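Apoptosis regulator ced-9 (Caenorhabditis elegans, PDB 1OHU) restrains programmed cell death by sequestering the activator ced-4, which is released to activate the caspase ced-3 once egl-1 binds ced-9. Local coordinates at residues E65-Q70 / V86-N91; Q70-P75 / V122-Q127. The protein carries 3 engineered substitutions. One frame throughout, in Å; residues are numbered along the deposited sequence.

Contact 1: E65-Q70 / V86-N91; sequences ETFSEQ and VRTVGN. Engineered in segment 65-70: Ser68 (natural residue Cys).
Phe67 reaches out from the helical segment 65-70 and meets two consecutive residues of the loop, Thr88 and Val89. Its ring carries the whole helix side of this contact. The far end of the ring approaches the threonine hydroxyl, with Phe67 CZ 3.7 Å from Thr88 OG1. Farther back on the ring, Phe67 CD2 lies 4.1 Å from Val89 CG2. Both partners come obliquely to the ring plane. The two side chains of the loop meet it differently. The threonine side chain runs roughly perpendicular to that of Phe67, whereas the valine lies alongside it, head to tail.

The CA-CB bond of Phe67 points toward the loop. Its CG lies opposite the carbonyl carbon and beside the backbone N (chi1 -63°), which carries the ring out from the helix to these two residues. On the other side, Thr88 holds OG1 between its own N and carbonyl carbon (chi1 71°), and the hydroxyl is its nearest atom to the ring. Val89 uses CG2 alone.

The contact is small, burying 109 Å² in all, and is made by packing alone. Thr88 and Val89 are the last two residues of a type I beta turn that starts at Val86 and is closed by the bond from Val89 N to Val86 O at 3.0 Å.

In the Bcl-2 fold of this chain, the contact joins the C-terminal part of helix 44-71 to the loop leaving helix 79-86. Phe67 also touches Val85 of helix 79-86 and Phe110 of helix 101-118, so this side chain reaches two other helices as well as the loop.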
# COMPACT_ATOMS: atom_id res chain seq x y z
N GLU A 65 5.48 -13.19 -1.29
CA GLU A 65 6.27 -13.73 -2.38
C GLU A 65 5.37 -14.46 -3.36
O GLU A 65 5.50 -14.32 -4.58
CB GLU A 65 7.36 -14.68 -1.86
CG GLU A 65 8.54 -14.01 -1.15
CD GLU A 65 9.26 -12.96 -2.01
OE1 GLU A 65 9.22 -13.04 -3.26
OE2 GLU A 65 9.88 -12.04 -1.43
N THR A 66 4.44 -15.24 -2.82
CA THR A 66 3.49 -16.02 -3.62
C THR A 66 2.58 -15.14 -4.46
O THR A 66 2.46 -15.33 -5.67
CB THR A 66 2.61 -16.92 -2.74
OG1 THR A 66 3.43 -17.94 -2.15
CG2 THR A 66 1.50 -17.56 -3.56
N PHE A 67 1.92 -14.18 -3.82
CA PHE A 67 1.01 -13.29 -4.52
C PHE A 67 1.68 -12.49 -5.63
O PHE A 67 1.08 -12.26 -6.68
CB PHE A 67 0.33 -12.34 -3.52
CG PHE A 67 -0.54 -13.04 -2.50
CD1 PHE A 67 -1.22 -14.21 -2.82
CD2 PHE A 67 -0.70 -12.50 -1.22
CE1 PHE A 67 -2.05 -14.84 -1.88
CE2 PHE A 67 -1.53 -13.12 -0.29
CZ PHE A 67 -2.20 -14.29 -0.62
N SER A 68 2.91 -12.04 -5.41
CA SER A 68 3.58 -11.26 -6.43
C SER A 68 3.97 -12.17 -7.59
O SER A 68 3.99 -11.74 -8.74
CB SER A 68 4.79 -10.53 -5.84
OG SER A 68 5.77 -11.43 -5.39
N GLU A 69 4.28 -13.43 -7.30
CA GLU A 69 4.61 -14.34 -8.38
C GLU A 69 3.35 -14.63 -9.17
O GLU A 69 3.41 -14.93 -10.35
CB GLU A 69 5.25 -15.63 -7.84
CG GLU A 69 6.70 -15.45 -7.44
CD GLU A 69 7.37 -16.74 -6.99
OE1 GLU A 69 8.10 -16.69 -5.99
OE2 GLU A 69 7.19 -17.80 -7.63
N GLN A 70 2.19 -14.53 -8.51
CA GLN A 70 0.91 -14.76 -9.19
C GLN A 70 0.60 -13.55 -10.06
O GLN A 70 0.22 -13.67 -11.22
CB GLN A 70 -0.22 -14.93 -8.18
CG GLN A 70 -0.12 -16.18 -7.30
CD GLN A 70 -1.35 -16.37 -6.42
OE1 GLN A 70 -1.95 -15.39 -5.98
NE2 GLN A 70 -1.70 -17.61 -6.15
N VAL A 86 -5.16 -10.08 -5.33
CA VAL A 86 -5.28 -9.28 -4.12
C VAL A 86 -6.53 -9.53 -3.27
O VAL A 86 -6.66 -9.02 -2.16
CB VAL A 86 -5.21 -7.78 -4.54
CG1 VAL A 86 -6.12 -6.93 -3.69
CG2 VAL A 86 -3.76 -7.31 -4.47
N ARG A 87 -7.45 -10.33 -3.81
CA ARG A 87 -8.70 -10.65 -3.12
C ARG A 87 -8.57 -10.96 -1.62
O ARG A 87 -9.34 -10.43 -0.82
CB ARG A 87 -9.38 -11.83 -3.83
CG ARG A 87 -10.76 -12.19 -3.29
CD ARG A 87 -11.28 -13.47 -3.92
NE ARG A 87 -12.58 -13.88 -3.39
CZ ARG A 87 -13.19 -15.02 -3.70
NH1 ARG A 87 -12.62 -15.88 -4.55
NH2 ARG A 87 -14.38 -15.32 -3.17
N THR A 88 -7.59 -11.78 -1.25
CA THR A 88 -7.43 -12.16 0.16
C THR A 88 -6.34 -11.44 0.95
O THR A 88 -6.09 -11.78 2.11
CB THR A 88 -7.21 -13.68 0.30
OG1 THR A 88 -5.91 -14.04 -0.18
CG2 THR A 88 -8.26 -14.44 -0.51
N VAL A 89 -5.68 -10.45 0.34
CA VAL A 89 -4.64 -9.71 1.05
C VAL A 89 -5.25 -9.06 2.29
O VAL A 89 -6.29 -8.41 2.21
CB VAL A 89 -4.02 -8.62 0.14
CG1 VAL A 89 -3.07 -7.75 0.94
CG2 VAL A 89 -3.28 -9.28 -1.02
N GLY A 90 -4.61 -9.25 3.44
CA GLY A 90 -5.13 -8.69 4.67
C GLY A 90 -6.31 -9.52 5.17
O GLY A 90 -7.38 -8.99 5.46
N ASN A 91 -6.11 -10.83 5.26
CA ASN A 91 -7.13 -11.76 5.72
C ASN A 91 -7.71 -11.32 7.06
O ASN A 91 -7.74 -12.11 8.01
CB ASN A 91 -6.54 -13.16 5.87
CG ASN A 91 -6.22 -13.80 4.55
OD1 ASN A 91 -7.10 -14.35 3.88
ND2 ASN A 91 -4.96 -13.72 4.14

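Contact 2: Q70-P75 / V122-Q127; sequences QLLAVP and VELQGQ
The side-chain amide of Gln127 donates a short hydrogen bond to the backbone carbonyl of Pro75, with Gln127 NE2 2.6 Å from Pro75 O. The N-H points fairly straight at its acceptor, at 153°. The donor is tilted 25° from the carbonyl plane, and Pro75 O itself lies somewhat out of the amide plane. Gln127 sends CG off beside its backbone N (chi1 -68°) and then runs extended, which brings the amide across to the proline. The other end of the amide is held too, since OE1 accepts a hydrogen bond from Ile77 N. The two bonds fix the rotation of the amide. A leucine in place of Gln127 would probably leave both Pro75 O and Ile77 N without this mate and weaken the link between the two loops.

Leu124 flanks the bond: its CD1 lies 4.0 Å from Pro75 O. Its other methyl makes the apolar touch, with Leu72 CD1 4.5 Å from Leu124 CD2, a loose approach.

Leu72 is the first residue past helix 44-71, and Gln127 is the N-cap residue of helix 128-144. The contact joins the loop that follows helix 44-71 to the start of helix 128-144 at the protein surface. Helix 101-118 adjoins it, with Val114 touching Leu72 and Met118 touching both Leu124 and Gln127.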
# COMPACT_ATOMS: atom_id res chain seq x y z
N GLN A 70 2.19 -14.53 -8.51
CA GLN A 70 0.91 -14.76 -9.19
C GLN A 70 0.60 -13.55 -10.06
O GLN A 70 0.22 -13.67 -11.22
CB GLN A 70 -0.22 -14.93 -8.18
CG GLN A 70 -0.12 -16.18 -7.30
CD GLN A 70 -1.35 -16.37 -6.42
OE1 GLN A 70 -1.95 -15.39 -5.98
NE2 GLN A 70 -1.70 -17.61 -6.15
N LEU A 71 0.76 -12.37 -9.47
CA LEU A 71 0.51 -11.12 -10.16
C LEU A 71 1.42 -10.94 -11.37
O LEU A 71 1.01 -10.37 -12.38
CB LEU A 71 0.71 -9.94 -9.21
CG LEU A 71 0.08 -8.63 -9.67
CD1 LEU A 71 -1.43 -8.81 -9.72
CD2 LEU A 71 0.44 -7.51 -8.70
N LEU A 72 2.64 -11.44 -11.26
CA LEU A 72 3.61 -11.32 -12.34
C LEU A 72 3.65 -12.52 -13.28
O LEU A 72 4.53 -12.60 -14.13
CB LEU A 72 5.01 -11.08 -11.76
CG LEU A 72 5.09 -9.96 -10.72
CD1 LEU A 72 6.52 -9.81 -10.24
CD2 LEU A 72 4.58 -8.65 -11.31
N ALA A 73 2.72 -13.45 -13.10
CA ALA A 73 2.65 -14.64 -13.94
C ALA A 73 2.41 -14.24 -15.40
O ALA A 73 2.88 -14.91 -16.32
CB ALA A 73 1.53 -15.56 -13.47
N VAL A 74 1.67 -13.15 -15.59
CA VAL A 74 1.37 -12.62 -16.92
C VAL A 74 2.15 -11.32 -17.09
O VAL A 74 2.08 -10.42 -16.25
CB VAL A 74 -0.13 -12.33 -17.09
CG1 VAL A 74 -0.42 -11.82 -18.49
CG2 VAL A 74 -0.94 -13.59 -16.81
N PRO A 75 2.90 -11.19 -18.20
CA PRO A 75 3.69 -9.99 -18.48
C PRO A 75 2.94 -8.67 -18.31
O PRO A 75 3.43 -7.75 -17.65
CB PRO A 75 4.17 -10.22 -19.92
CG PRO A 75 3.10 -11.09 -20.50
CD PRO A 75 2.87 -12.07 -19.38
N VAL A 122 13.46 -4.41 -17.36
CA VAL A 122 13.13 -3.92 -18.69
C VAL A 122 11.67 -4.17 -19.07
O VAL A 122 10.98 -3.28 -19.55
CB VAL A 122 14.04 -4.58 -19.77
CG1 VAL A 122 13.55 -4.22 -21.16
CG2 VAL A 122 15.47 -4.12 -19.58
N GLU A 123 11.21 -5.40 -18.85
CA GLU A 123 9.84 -5.76 -19.21
C GLU A 123 8.77 -5.35 -18.21
O GLU A 123 7.64 -5.06 -18.60
CB GLU A 123 9.76 -7.27 -19.45
CG GLU A 123 10.14 -8.14 -18.25
CD GLU A 123 11.62 -8.51 -18.20
OE1 GLU A 123 12.49 -7.61 -18.21
OE2 GLU A 123 11.91 -9.73 -18.14
N LEU A 124 9.11 -5.30 -16.92
CA LEU A 124 8.15 -4.96 -15.87
C LEU A 124 8.08 -3.51 -15.36
O LEU A 124 7.01 -3.06 -14.94
CB LEU A 124 8.36 -5.88 -14.66
CG LEU A 124 7.57 -7.19 -14.62
CD1 LEU A 124 7.13 -7.60 -16.01
CD2 LEU A 124 8.43 -8.26 -13.96
N GLN A 125 9.20 -2.80 -15.39
CA GLN A 125 9.23 -1.43 -14.88
C GLN A 125 8.09 -0.55 -15.40
O GLN A 125 7.56 0.28 -14.67
CB GLN A 125 10.58 -0.76 -15.21
CG GLN A 125 10.64 0.71 -14.79
CD GLN A 125 12.07 1.23 -14.60
OE1 GLN A 125 12.43 2.27 -15.14
NE2 GLN A 125 12.86 0.51 -13.81
N GLY A 126 7.71 -0.75 -16.66
CA GLY A 126 6.65 0.04 -17.24
C GLY A 126 5.25 -0.19 -16.69
O GLY A 126 4.30 0.45 -17.14
N GLN A 127 5.09 -1.09 -15.72
CA GLN A 127 3.76 -1.31 -15.18
C GLN A 127 3.60 -0.93 -13.73
O GLN A 127 2.56 -1.20 -13.12
CB GLN A 127 3.34 -2.75 -15.41
CG GLN A 127 3.13 -3.01 -16.89
CD GLN A 127 2.70 -4.41 -17.16
OE1 GLN A 127 1.59 -4.80 -16.82
NE2 GLN A 127 3.59 -5.18 -17.76

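How the contacts relate
Both contacts draw on helix 44-71 and lie in the same Bcl-2 family region, their centres about 15 Å apart. They share Gln70 in sequence, but its side chain makes neither contact. Contact 1 is partly buried and springs from the helix itself; an aromatic ring carries it. Contact 2 lies farther out, at the surface beyond the helix end, where a backbone carbonyl is available to a side-chain amide. One is packing alone; the other combines a polar link with leucine packing. Helix 101-118 adjoins both, through Phe110 in contact 1 and through Val114 and Met118 in contact 2.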